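PDB 3PG1: mitogen-activated protein kinase, putative (Map kinase-like protein) from Leishmania major, which probably binds ATP and transfers its terminal phosphate to serine or threonine residues of protein substrates, as other MAP kinases do. Local coordinates for residues R200-V205 and Q306-T311; K231-G236 and K299-N304; H148-H151 and V156-D159; V205-G210 and R267-N272; C222-M227 and P291-L296. One frame throughout, in Å; residues are numbered along the deposited sequence.

Contact 1. Residues R200-V205 and Q306-T311; sequences RAPELV and QRRIST
Glu203 and Arg308 form the buried ion pair between the APE motif (Ala201-Pro202-Glu203) at the end of the activation segment and the C-lobe arginine, a hallmark of the protein kinase fold. The polar part is a bidentate, end-on salt bridge. Arg308 NH1 donates to Glu203 OE1 at 2.8 Å, and Arg308 NH2 donates to Glu203 OE2 at 2.8 Å with a nearly straight N-H...O angle of 175°. Both oxygens accept through their syn lone pairs, and the carboxylate and guanidinium planes are nearly coplanar. The glutamate reaches this position with CG between its backbone N and carbonyl carbon (chi1 60°); the chain then bends at chi2, while Arg308 comes from the opposite direction.

The apolar part is slight: the methyl of Ala201 and the ring of Pro202 approach the guanidinium obliquely, and Trp218 of helix 214-229 packs on both residues. Arg308 NE donates to Glu302 O and NH1 also to Leu214 O, so the buried cation is gripped from several sides and its rotation is fixed. The two bridge bonds differ in their fit: OE2 lies in the guanidinium plane, whereas OE1 is tilted 17° out of it.

Contact 2. Residues K231-G236 and K299-N304; sequences KALFRG and KMLEFN
Leu233 and Leu301 meet tip to tip, methyl against methyl, with Leu233 CD2 3.5 Å from Leu301 CD1. The same CD1 also approaches the ring of Phe234 obliquely, 4.3 Å from Phe234 CE1, so one leucine branch serves both residues of the loop. Leu233 reaches across because its chi1 of -175° turns CG to the side opposite the backbone N, and in Leu301 CG lies opposite the carbonyl carbon instead.

Behind this first shell, Leu233 also supports its neighbour: its CG lies 3.7 Å above the Phe234 ring plane, over the ring centre. The contact belongs to the helical C-lobe of the kinase fold, where the loop between helices 214-229 and 239-250 packs on the residues that leave the end of helix 291-300. Trp218 of helix 214-229 and Trp282 pack on Leu301, while Ala225 and Val285 pack on Leu233; Ile246 and Val249 of helix 239-250 pack on Phe234.

Farther out, the loop is braced by its own arginine. Arg235 NH1 donates to Ala232 O at 2.6 Å, close to the guanidinium plane, with an N-H...O angle of 139°. Lys231 CG stands 3.5 Å above one face of the Arg235 guanidinium, toward its rim.

Contact 3. Residues H148-H151 and V156-D159; sequences HVLH and VHRD
Val156 meets His151 through its backbone: Val156 CA lies 4.5 Å from His151 CD2, obliquely to the imidazole, while the valine's CB points away from the helix and its side chain packs on Val215 and Asp216. The polar end of His151 is engaged elsewhere, its NE2 hydrogen-bonding to Asp216 OD1.

His157 opens the HRD motif of the catalytic loop. Its CB is 4.2 Å from Leu150 CD1, a loose van der Waals contact with the last turns of helix 133-152. A chi1 of -169° swings the ring inward, and NE2 bonds to Cys176 O, just ahead of the DFG-like (Asp-Phe-Asn) motif that includes Phe178. The histidine backbone N bonds to Asp216 OD1, and that of Arg158, at positive phi, to Asp216 OD2; the aspartate of helix 214-229 (αF) thus anchors the HRD loop, as in other protein kinases.

The backbone N of Asp159 donates to His157 ND1 at 3.0 Å, tilted 17° from the ring plane; with the NE2 bond at the other end, this pins the ring's rotation. Asp159 OD1 forms a salt bridge with Arg200.

The catalytic loop runs from helix 133-152 toward strand 165-167 and is held on one side by helix 214-229.

Contact 4. Residues V205-G210 and R267-N272; sequences VMQFKG and RDYLRN
Met206 and Leu270 make the close part of this contact, with Met206 SD 3.7 Å from Leu270 CD1, in one of the two conformers of the leucine, and the two side chains crossing at about a right angle. The methionine has its CG anti to the carbonyl carbon (chi1 -59°) and bends at chi3, which turns its methyl away from the leucine and leaves the sulfur to meet it. This half of the interface has company on the inner side. Val258 of helix 255-260 touches both Met206 and Leu270, Phe261 adds to the cover of the methionine, and Phe239 and Leu243 of helix 239-250 pack on the leucine.

The outer part is much looser. Gln207 OE1 comes no nearer to Tyr269 than 4.4 Å, at CE2, and lies oblique to the ring; both residues are exposed, and this is a distant approach on the solvent side. The tyrosine ring is instead set edge-to-face against Phe239.

Gln207 owes its place to the end of the short helix 202-205. It is the C-prime residue of a Schellman motif, with positive phi, in which Phe208 N bonds to Glu203 O and Gln207 N to Leu204 O. The reversal directs the chain onward.

Helices 255-260 and 264-269, between αG (239-250) and αH (291-300), form the MAP kinase insert. Beyond helix 202-205 (αEF) of the kinase C-lobe, the loop before helix 214-229 therefore leans on the end of helix 264-269, with helices 239-250 and 255-260 packed alongside.

Contact 5. Residues C222-M227 and P291-L296; sequences CVMAEM and PVALDL
A chi1 of -173° and an extended chain beyond CG make Met224 project straight from helix 214-229 and carry its thioether to helix 291-300. In Leu296 the first torsion is likewise close to trans (chi1 173°), which swings CD2 toward the methionine. The two side chains cross at about a right angle, and Met224 SD lies 4.2 Å from Leu296 CD2.

The terminal methyl goes one turn further back, to Ala293. Met224 CE is 4.1 Å from Ala293 CB and 3.7 Å from Ala293 O, so the methionine end rests against both the small side chain and the adjacent backbone. The methionine spans the gap between the helices, whose backbones stay apart, Met224 CA and Ala293 CA being 9.0 Å from each other. All three touching residues are buried, and the contact is wholly a matter of van der Waals packing.

Tyr319, in the loop that follows helix 311-315, also touches all three residues. This is a helix-to-helix joint in the core of the kinase C-lobe: helix 214-229 meets helix 291-300 through Met224, which also touches Ile297 and Met300 farther along, and on helix 133-152 Met140 packs against the same methionine.

All five contacts lie within the kinase domain, in its helical C-lobe. Contact 3 closes first along the chain; contact 1 then opens a long loop whose span holds contacts 2, 4 and 5, and these three cross one another, their segments alternating. Contacts 1 and 2 have centres about 10 Å apart, and 299-304 and 306-311 join through the Arg308 side chain; contacts 2 and 5, also about 10 Å apart, share helix 291-300. Contact 4 continues from contact 1 through Val205. Contact 3, about 13 Å from contact 1, is tied to it at two places. The catalytic loop is thereby linked to the APE region and onward to the C-lobe helices.

Contact 1. Residues R200-V205 and Q306-T311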
# COMPACT_ATOMS: atom_id res chain seq x y z
N ARG A 200 -8.83 -0.45 8.44
CA ARG A 200 -8.92 -1.91 8.40
C ARG A 200 -10.36 -2.37 8.28
O ARG A 200 -11.22 -1.96 9.07
CB ARG A 200 -8.28 -2.54 9.66
CG ARG A 200 -6.82 -2.18 9.85
CD ARG A 200 -5.90 -3.38 9.84
NE ARG A 200 -4.52 -3.00 10.19
CZ ARG A 200 -3.64 -2.47 9.35
NH1 ARG A 200 -3.97 -2.21 8.09
NH2 ARG A 200 -2.42 -2.15 9.77
N ALA A 201 -10.59 -3.27 7.34
CA ALA A 201 -11.88 -3.88 7.05
C ALA A 201 -12.34 -4.62 8.30
O ALA A 201 -11.48 -5.09 9.05
CB ALA A 201 -11.72 -4.84 5.88
N PRO A 202 -13.66 -4.75 8.52
CA PRO A 202 -14.15 -5.51 9.72
C PRO A 202 -13.54 -6.90 9.87
O PRO A 202 -13.10 -7.23 10.97
CB PRO A 202 -15.66 -5.58 9.48
CG PRO A 202 -15.94 -4.31 8.70
CD PRO A 202 -14.78 -4.20 7.75
N GLU A 203 -13.36 -7.64 8.77
CA GLU A 203 -12.71 -8.96 8.83
C GLU A 203 -11.23 -8.89 9.29
O GLU A 203 -10.78 -9.84 9.92
CB GLU A 203 -12.88 -9.78 7.51
CG GLU A 203 -12.29 -9.13 6.25
CD GLU A 203 -13.16 -8.16 5.46
OE1 GLU A 203 -12.93 -8.06 4.23
OE2 GLU A 203 -14.05 -7.49 6.04
N LEU A 204 -10.48 -7.78 9.02
CA LEU A 204 -9.09 -7.70 9.56
C LEU A 204 -9.14 -7.30 11.03
O LEU A 204 -8.31 -7.76 11.82
CB LEU A 204 -8.21 -6.71 8.78
CG LEU A 204 -7.91 -7.09 7.29
CD1 LEU A 204 -7.03 -6.07 6.68
CD2 LEU A 204 -7.15 -8.47 7.20
N VAL A 205 -10.11 -6.43 11.42
CA VAL A 205 -10.22 -6.03 12.85
C VAL A 205 -10.55 -7.31 13.65
O VAL A 205 -10.10 -7.47 14.78
CB VAL A 205 -11.34 -4.93 13.04
CG1 VAL A 205 -11.57 -4.64 14.55
CG2 VAL A 205 -11.01 -3.63 12.26
N GLN A 306 -18.48 -10.55 1.50
CA GLN A 306 -19.25 -11.31 0.48
C GLN A 306 -20.21 -10.38 -0.30
O GLN A 306 -20.57 -10.74 -1.40
CB GLN A 306 -20.13 -12.39 1.15
CG GLN A 306 -19.27 -13.35 1.98
CD GLN A 306 -20.04 -14.31 2.80
OE1 GLN A 306 -21.09 -14.00 3.39
NE2 GLN A 306 -19.49 -15.50 2.93
N ARG A 307 -20.62 -9.21 0.26
CA ARG A 307 -21.56 -8.26 -0.40
C ARG A 307 -20.85 -6.98 -0.82
O ARG A 307 -21.52 -6.05 -1.28
CB ARG A 307 -22.68 -7.80 0.61
CG ARG A 307 -23.64 -8.84 1.07
CD ARG A 307 -24.67 -8.31 2.07
NE ARG A 307 -24.69 -9.19 3.25
CZ ARG A 307 -25.44 -10.29 3.37
NH1 ARG A 307 -26.32 -10.60 2.43
NH2 ARG A 307 -25.33 -11.05 4.44
N ARG A 308 -19.55 -6.88 -0.55
CA ARG A 308 -18.72 -5.69 -0.84
C ARG A 308 -18.39 -5.59 -2.34
O ARG A 308 -18.04 -6.59 -3.01
CB ARG A 308 -17.47 -5.66 0.06
CG ARG A 308 -16.80 -4.25 0.13
CD ARG A 308 -15.58 -4.26 1.08
NE ARG A 308 -15.99 -4.75 2.41
CZ ARG A 308 -15.26 -5.53 3.22
NH1 ARG A 308 -14.02 -5.86 2.87
NH2 ARG A 308 -15.74 -5.92 4.39
N ILE A 309 -18.54 -4.39 -2.86
CA ILE A 309 -18.38 -4.16 -4.31
C ILE A 309 -16.94 -4.50 -4.76
O ILE A 309 -16.00 -4.17 -4.05
CB ILE A 309 -18.84 -2.73 -4.72
CG1 ILE A 309 -18.96 -2.58 -6.27
CG2 ILE A 309 -17.86 -1.64 -4.14
CD1 ILE A 309 -19.65 -1.21 -6.72
N SER A 310 -16.78 -5.20 -5.88
CA SER A 310 -15.46 -5.57 -6.40
C SER A 310 -14.80 -4.36 -7.08
O SER A 310 -15.49 -3.37 -7.36
CB SER A 310 -15.60 -6.72 -7.40
OG SER A 310 -16.35 -6.27 -8.53
N THR A 311 -13.47 -4.40 -7.33
CA THR A 311 -12.83 -3.25 -8.03
C THR A 311 -13.43 -3.01 -9.38
O THR A 311 -13.63 -1.85 -9.77
CB THR A 311 -11.31 -3.41 -8.26
OG1 THR A 311 -11.12 -4.62 -8.97
CG2 THR A 311 -10.53 -3.39 -7.03

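Contact 2. Residues K231-G236 and K299-N304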
# COMPACT_ATOMS: atom_id res chain seq x y z
N LYS A 231 -11.39 14.40 7.26
CA LYS A 231 -11.21 13.78 8.57
C LYS A 231 -11.49 12.30 8.39
O LYS A 231 -12.43 11.94 7.67
CB LYS A 231 -12.19 14.41 9.57
CG LYS A 231 -12.03 13.96 11.01
CD LYS A 231 -12.62 14.97 11.99
CE LYS A 231 -14.13 14.93 12.13
NZ LYS A 231 -14.59 15.90 13.17
N ALA A 232 -10.67 11.42 9.02
CA ALA A 232 -10.90 9.97 8.87
C ALA A 232 -12.28 9.61 9.38
O ALA A 232 -12.81 10.25 10.30
CB ALA A 232 -9.80 9.16 9.55
N LEU A 233 -12.88 8.66 8.72
CA LEU A 233 -14.24 8.21 8.96
C LEU A 233 -14.44 7.45 10.27
O LEU A 233 -15.41 7.70 10.96
CB LEU A 233 -14.67 7.34 7.75
CG LEU A 233 -16.11 6.87 7.74
CD1 LEU A 233 -17.05 8.05 7.88
CD2 LEU A 233 -16.40 6.10 6.46
N PHE A 234 -13.58 6.47 10.56
CA PHE A 234 -13.71 5.57 11.72
C PHE A 234 -12.47 5.64 12.58
O PHE A 234 -11.52 4.84 12.42
CB PHE A 234 -13.95 4.14 11.24
CG PHE A 234 -15.15 3.90 10.32
CD1 PHE A 234 -14.97 3.34 9.05
CD2 PHE A 234 -16.44 4.23 10.72
CE1 PHE A 234 -16.08 3.06 8.22
CE2 PHE A 234 -17.54 3.98 9.88
CZ PHE A 234 -17.35 3.35 8.66
N ARG A 235 -12.49 6.60 13.51
CA ARG A 235 -11.32 6.94 14.35
C ARG A 235 -11.35 6.28 15.70
O ARG A 235 -11.33 6.97 16.71
CB ARG A 235 -11.15 8.47 14.46
CG ARG A 235 -10.98 9.11 13.07
CD ARG A 235 -10.69 10.62 13.12
NE ARG A 235 -11.60 11.39 13.97
CZ ARG A 235 -12.88 11.67 13.70
NH1 ARG A 235 -13.46 11.17 12.61
NH2 ARG A 235 -13.59 12.42 14.53
N GLY A 236 -11.38 4.95 15.72
CA GLY A 236 -11.45 4.20 16.96
C GLY A 236 -10.09 4.03 17.61
O GLY A 236 -9.06 4.29 16.98
N LYS A 299 -21.53 1.11 -0.92
CA LYS A 299 -21.19 -0.22 -1.49
C LYS A 299 -19.79 -0.69 -1.19
O LYS A 299 -19.56 -1.88 -1.06
CB LYS A 299 -21.49 -0.24 -2.97
CG LYS A 299 -23.02 -0.20 -3.19
CD LYS A 299 -23.41 0.16 -4.62
CE LYS A 299 -24.94 0.16 -4.68
NZ LYS A 299 -25.44 0.65 -6.01
N MET A 300 -18.83 0.24 -1.09
CA MET A 300 -17.45 -0.11 -0.72
C MET A 300 -17.40 -0.43 0.77
O MET A 300 -16.50 -1.15 1.19
CB MET A 300 -16.50 1.08 -0.97
CG MET A 300 -16.47 1.46 -2.47
SD MET A 300 -15.63 3.05 -2.79
CE MET A 300 -14.04 2.52 -2.88
N LEU A 301 -18.29 0.19 1.56
CA LEU A 301 -18.23 0.00 3.02
C LEU A 301 -19.27 -0.99 3.51
O LEU A 301 -19.92 -0.75 4.54
CB LEU A 301 -18.31 1.36 3.74
CG LEU A 301 -17.13 2.35 3.46
CD1 LEU A 301 -17.38 3.68 4.12
CD2 LEU A 301 -15.78 1.77 3.92
N GLU A 302 -19.43 -2.12 2.78
CA GLU A 302 -20.29 -3.20 3.25
C GLU A 302 -19.50 -3.93 4.32
O GLU A 302 -18.37 -4.31 4.07
CB GLU A 302 -20.64 -4.21 2.12
CG GLU A 302 -21.82 -3.74 1.31
CD GLU A 302 -23.19 -3.86 1.97
OE1 GLU A 302 -23.32 -4.50 3.04
OE2 GLU A 302 -24.15 -3.33 1.36
N PHE A 303 -20.12 -4.14 5.48
CA PHE A 303 -19.45 -4.82 6.61
C PHE A 303 -18.99 -6.21 6.17
O PHE A 303 -17.86 -6.63 6.44
CB PHE A 303 -20.45 -4.94 7.78
CG PHE A 303 -19.82 -5.41 9.06
CD1 PHE A 303 -19.39 -4.50 10.02
CD2 PHE A 303 -19.62 -6.77 9.30
CE1 PHE A 303 -18.81 -4.95 11.23
CE2 PHE A 303 -19.01 -7.22 10.49
CZ PHE A 303 -18.64 -6.30 11.46
N ASN A 304 -19.86 -6.93 5.49
CA ASN A 304 -19.54 -8.29 5.07
C ASN A 304 -18.86 -8.26 3.68
O ASN A 304 -19.50 -7.84 2.71
CB ASN A 304 -20.85 -9.13 5.03
CG ASN A 304 -20.67 -10.55 4.55
OD1 ASN A 304 -19.58 -10.95 4.18
ND2 ASN A 304 -21.73 -11.39 4.62

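Contact 3. Residues H148-H151 and V156-D159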
# COMPACT_ATOMS: atom_id res chain seq x y z
N HIS A 148 -7.01 -2.49 -8.71
CA HIS A 148 -7.44 -3.46 -9.73
C HIS A 148 -6.20 -4.19 -10.30
O HIS A 148 -6.24 -5.39 -10.45
CB HIS A 148 -8.19 -2.74 -10.89
CG HIS A 148 -8.78 -3.72 -11.89
ND1 HIS A 148 -9.87 -4.52 -11.56
CD2 HIS A 148 -8.44 -3.95 -13.19
CE1 HIS A 148 -10.09 -5.28 -12.64
NE2 HIS A 148 -9.30 -4.92 -13.65
N VAL A 149 -5.13 -3.45 -10.62
CA VAL A 149 -3.90 -4.00 -11.19
C VAL A 149 -3.26 -4.98 -10.18
O VAL A 149 -2.89 -6.10 -10.55
CB VAL A 149 -2.92 -2.86 -11.68
CG1 VAL A 149 -1.58 -3.46 -12.17
CG2 VAL A 149 -3.58 -2.05 -12.80
N LEU A 150 -3.16 -4.57 -8.92
CA LEU A 150 -2.61 -5.47 -7.91
C LEU A 150 -3.48 -6.75 -7.82
O LEU A 150 -2.96 -7.85 -7.97
CB LEU A 150 -2.59 -4.78 -6.53
CG LEU A 150 -1.63 -3.59 -6.34
CD1 LEU A 150 -1.84 -2.98 -4.93
CD2 LEU A 150 -0.16 -3.98 -6.58
N HIS A 151 -4.80 -6.58 -7.70
CA HIS A 151 -5.76 -7.70 -7.54
C HIS A 151 -5.76 -8.64 -8.72
O HIS A 151 -5.83 -9.87 -8.52
CB HIS A 151 -7.16 -7.17 -7.26
CG HIS A 151 -7.29 -6.43 -5.95
ND1 HIS A 151 -8.45 -5.73 -5.64
CD2 HIS A 151 -6.38 -6.26 -4.95
CE1 HIS A 151 -8.21 -5.17 -4.46
NE2 HIS A 151 -6.96 -5.42 -4.04
N VAL A 156 -2.70 -8.63 -2.73
CA VAL A 156 -3.59 -7.87 -1.86
C VAL A 156 -2.72 -6.83 -1.15
O VAL A 156 -1.66 -7.19 -0.61
CB VAL A 156 -4.31 -8.81 -0.86
CG1 VAL A 156 -5.21 -8.01 0.09
CG2 VAL A 156 -5.14 -9.87 -1.63
N HIS A 157 -3.15 -5.54 -1.17
CA HIS A 157 -2.35 -4.50 -0.51
C HIS A 157 -2.35 -4.77 0.98
O HIS A 157 -1.30 -4.97 1.58
CB HIS A 157 -2.86 -3.05 -0.82
CG HIS A 157 -1.91 -1.98 -0.38
ND1 HIS A 157 -1.48 -1.88 0.94
CD2 HIS A 157 -1.28 -1.02 -1.11
CE1 HIS A 157 -0.60 -0.89 0.96
NE2 HIS A 157 -0.45 -0.35 -0.25
N ARG A 158 -3.54 -4.79 1.57
CA ARG A 158 -3.77 -5.07 2.98
C ARG A 158 -3.50 -3.91 3.94
O ARG A 158 -3.95 -3.95 5.10
CB ARG A 158 -3.09 -6.38 3.42
CG ARG A 158 -3.79 -7.05 4.60
CD ARG A 158 -2.88 -8.14 5.14
NE ARG A 158 -3.06 -8.33 6.58
CZ ARG A 158 -2.46 -9.28 7.30
NH1 ARG A 158 -1.62 -10.13 6.72
NH2 ARG A 158 -2.70 -9.39 8.59
N ASP A 159 -2.82 -2.84 3.48
CA ASP A 159 -2.64 -1.71 4.39
C ASP A 159 -2.74 -0.39 3.62
O ASP A 159 -1.87 0.49 3.74
CB ASP A 159 -1.30 -1.84 5.16
CG ASP A 159 -1.16 -0.83 6.32
OD1 ASP A 159 -2.21 -0.39 6.87
OD2 ASP A 159 -0.02 -0.42 6.60

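Contact 4. Residues V205-G210 and R267-N272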
# COMPACT_ATOMS: atom_id res chain seq x y z
N VAL A 205 -10.11 -6.43 11.42
CA VAL A 205 -10.22 -6.03 12.85
C VAL A 205 -10.55 -7.31 13.65
O VAL A 205 -10.10 -7.47 14.78
CB VAL A 205 -11.34 -4.93 13.04
CG1 VAL A 205 -11.57 -4.64 14.55
CG2 VAL A 205 -11.01 -3.63 12.26
N MET A 206 -11.37 -8.22 13.04
CA MET A 206 -11.75 -9.49 13.68
C MET A 206 -10.75 -10.63 13.40
O MET A 206 -11.04 -11.80 13.66
CB MET A 206 -13.19 -9.87 13.34
CG MET A 206 -14.20 -8.79 13.78
SD MET A 206 -15.90 -9.31 13.50
CE MET A 206 -15.96 -9.40 11.68
N GLN A 207 -9.55 -10.27 12.91
CA GLN A 207 -8.42 -11.19 12.72
C GLN A 207 -8.75 -12.45 11.94
O GLN A 207 -8.19 -13.51 12.22
CB GLN A 207 -7.82 -11.57 14.13
CG GLN A 207 -7.38 -10.36 14.95
CD GLN A 207 -7.30 -10.61 16.45
OE1 GLN A 207 -7.84 -11.59 17.02
NE2 GLN A 207 -6.65 -9.68 17.12
N PHE A 208 -9.66 -12.35 10.96
CA PHE A 208 -10.01 -13.49 10.11
C PHE A 208 -8.83 -13.87 9.20
O PHE A 208 -8.28 -13.04 8.47
CB PHE A 208 -11.25 -13.17 9.28
CG PHE A 208 -11.79 -14.30 8.45
CD1 PHE A 208 -12.16 -15.51 9.04
CD2 PHE A 208 -12.04 -14.13 7.09
CE1 PHE A 208 -12.73 -16.54 8.27
CE2 PHE A 208 -12.57 -15.18 6.32
CZ PHE A 208 -12.90 -16.39 6.91
N LYS A 209 -8.44 -15.13 9.25
CA LYS A 209 -7.31 -15.59 8.45
C LYS A 209 -7.66 -15.72 6.94
O LYS A 209 -6.77 -15.70 6.10
CB LYS A 209 -6.78 -16.94 9.00
CG LYS A 209 -7.82 -18.06 9.05
CD LYS A 209 -7.39 -19.30 8.28
CE LYS A 209 -8.09 -20.55 8.77
NZ LYS A 209 -9.57 -20.48 8.60
N GLY A 210 -8.95 -15.87 6.64
CA GLY A 210 -9.43 -16.04 5.27
C GLY A 210 -9.75 -14.73 4.56
O GLY A 210 -10.57 -14.71 3.63
N ARG A 267 -14.66 -13.87 17.93
CA ARG A 267 -16.04 -14.33 18.20
C ARG A 267 -16.28 -14.33 19.70
O ARG A 267 -17.34 -13.91 20.15
CB ARG A 267 -16.24 -15.76 17.71
CG ARG A 267 -16.59 -15.86 16.26
CD ARG A 267 -16.45 -17.29 15.80
NE ARG A 267 -15.98 -17.38 14.41
CZ ARG A 267 -15.44 -18.48 13.90
NH1 ARG A 267 -15.26 -19.55 14.66
NH2 ARG A 267 -15.06 -18.51 12.63
N ASP A 268 -15.28 -14.80 20.47
CA ASP A 268 -15.41 -14.80 21.93
C ASP A 268 -15.39 -13.38 22.49
O ASP A 268 -16.08 -13.12 23.47
CB ASP A 268 -14.34 -15.68 22.57
CG ASP A 268 -14.58 -17.17 22.43
OD1 ASP A 268 -15.77 -17.58 22.32
OD2 ASP A 268 -13.59 -17.94 22.49
N TYR A 269 -14.63 -12.46 21.89
CA TYR A 269 -14.61 -11.07 22.36
C TYR A 269 -16.00 -10.43 22.19
O TYR A 269 -16.42 -9.63 23.01
CB TYR A 269 -13.64 -10.20 21.51
CG TYR A 269 -12.16 -10.51 21.60
CD1 TYR A 269 -11.62 -11.12 22.74
CD2 TYR A 269 -11.29 -10.15 20.57
CE1 TYR A 269 -10.25 -11.40 22.82
CE2 TYR A 269 -9.92 -10.41 20.66
CZ TYR A 269 -9.41 -11.03 21.79
OH TYR A 269 -8.06 -11.29 21.88
N LEU A 270 -16.67 -10.78 21.09
CA LEU A 270 -17.97 -10.23 20.69
C LEU A 270 -19.16 -11.06 21.17
O LEU A 270 -20.31 -10.71 20.87
CB LEU A 270 -18.00 -10.09 19.15
CG LEU A 270 -16.97 -9.15 18.53
CD1 LEU A 270 -16.74 -9.49 17.08
CD2 LEU A 270 -17.37 -7.69 18.70
N ARG A 271 -18.89 -12.14 21.93
CA ARG A 271 -19.85 -13.10 22.48
C ARG A 271 -21.07 -12.50 23.18
O ARG A 271 -22.20 -12.91 22.90
CB ARG A 271 -19.13 -14.13 23.36
CG ARG A 271 -19.89 -15.43 23.62
CD ARG A 271 -19.06 -16.41 24.44
NE ARG A 271 -19.02 -16.06 25.87
CZ ARG A 271 -18.04 -15.38 26.45
NH1 ARG A 271 -17.00 -14.94 25.74
NH2 ARG A 271 -18.09 -15.11 27.75
N ASN A 272 -20.85 -11.54 24.08
CA ASN A 272 -21.93 -10.89 24.84
C ASN A 272 -22.24 -9.50 24.29
O ASN A 272 -22.93 -8.72 24.96
CB ASN A 272 -21.63 -10.86 26.35
CG ASN A 272 -21.25 -12.20 26.96
OD1 ASN A 272 -20.13 -12.37 27.46
ND2 ASN A 272 -22.17 -13.15 26.99

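Contact 5. Residues C222-M227 and P291-L296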
# COMPACT_ATOMS: atom_id res chain seq x y z
N CYS A 222 -12.95 4.07 2.89
CA CYS A 222 -12.55 4.93 4.02
C CYS A 222 -11.81 6.15 3.47
O CYS A 222 -12.08 7.25 3.89
CB CYS A 222 -11.68 4.16 5.00
SG CYS A 222 -12.59 2.93 5.97
N VAL A 223 -10.89 5.93 2.51
CA VAL A 223 -10.12 7.02 1.89
C VAL A 223 -11.06 7.98 1.15
O VAL A 223 -10.95 9.20 1.34
CB VAL A 223 -8.98 6.49 0.99
CG1 VAL A 223 -8.36 7.61 0.13
CG2 VAL A 223 -7.90 5.81 1.85
N MET A 224 -12.02 7.43 0.40
CA MET A 224 -13.00 8.24 -0.36
C MET A 224 -13.78 9.18 0.59
O MET A 224 -13.80 10.38 0.37
CB MET A 224 -13.95 7.33 -1.14
CG MET A 224 -14.86 8.12 -2.05
SD MET A 224 -15.65 7.10 -3.30
CE MET A 224 -16.88 8.31 -3.92
N ALA A 225 -14.41 8.62 1.64
CA ALA A 225 -15.17 9.43 2.65
C ALA A 225 -14.27 10.49 3.31
O ALA A 225 -14.69 11.63 3.54
CB ALA A 225 -15.76 8.50 3.72
N GLU A 226 -13.01 10.13 3.54
CA GLU A 226 -12.07 11.03 4.18
C GLU A 226 -11.73 12.22 3.29
O GLU A 226 -11.51 13.31 3.81
CB GLU A 226 -10.80 10.29 4.58
CG GLU A 226 -9.87 11.13 5.46
CD GLU A 226 -8.70 10.37 6.04
OE1 GLU A 226 -8.76 9.12 6.15
OE2 GLU A 226 -7.69 11.02 6.36
N MET A 227 -11.70 12.03 1.97
CA MET A 227 -11.39 13.16 1.09
C MET A 227 -12.55 14.15 1.09
O MET A 227 -12.33 15.34 0.90
CB MET A 227 -11.10 12.68 -0.35
CG MET A 227 -9.67 12.18 -0.52
SD MET A 227 -9.21 11.89 -2.25
CE MET A 227 -10.03 10.42 -2.52
N PRO A 291 -25.48 12.26 -4.27
CA PRO A 291 -26.07 10.90 -4.15
C PRO A 291 -25.38 9.75 -4.85
O PRO A 291 -25.38 8.63 -4.33
CB PRO A 291 -27.51 11.10 -4.63
CG PRO A 291 -27.80 12.59 -4.31
CD PRO A 291 -26.49 13.26 -4.70
N VAL A 292 -24.76 10.01 -5.99
CA VAL A 292 -24.06 8.99 -6.78
C VAL A 292 -22.78 8.56 -6.05
O VAL A 292 -22.47 7.38 -5.96
CB VAL A 292 -23.78 9.47 -8.23
CG1 VAL A 292 -23.15 8.35 -9.04
CG2 VAL A 292 -25.08 9.96 -8.91
N ALA A 293 -22.05 9.55 -5.54
CA ALA A 293 -20.84 9.34 -4.73
C ALA A 293 -21.18 8.55 -3.44
O ALA A 293 -20.45 7.62 -3.07
CB ALA A 293 -20.23 10.69 -4.37
N LEU A 294 -22.31 8.91 -2.77
CA LEU A 294 -22.72 8.23 -1.54
C LEU A 294 -23.06 6.77 -1.78
O LEU A 294 -22.76 5.94 -0.93
CB LEU A 294 -23.94 8.89 -0.88
CG LEU A 294 -23.66 10.15 -0.09
CD1 LEU A 294 -24.99 10.81 0.29
CD2 LEU A 294 -22.79 9.85 1.14
N ASP A 295 -23.76 6.49 -2.89
CA ASP A 295 -24.16 5.16 -3.32
C ASP A 295 -22.91 4.29 -3.47
O ASP A 295 -22.88 3.18 -2.95
CB ASP A 295 -24.93 5.23 -4.64
CG ASP A 295 -25.41 3.86 -5.07
OD1 ASP A 295 -26.36 3.34 -4.43
OD2 ASP A 295 -24.75 3.24 -5.93
N LEU A 296 -21.85 4.81 -4.12
CA LEU A 296 -20.62 4.02 -4.24
C LEU A 296 -19.92 3.82 -2.87
O LEU A 296 -19.57 2.70 -2.52
CB LEU A 296 -19.66 4.67 -5.25
CG LEU A 296 -18.25 4.03 -5.33
CD1 LEU A 296 -18.35 2.48 -5.72
CD2 LEU A 296 -17.35 4.81 -6.33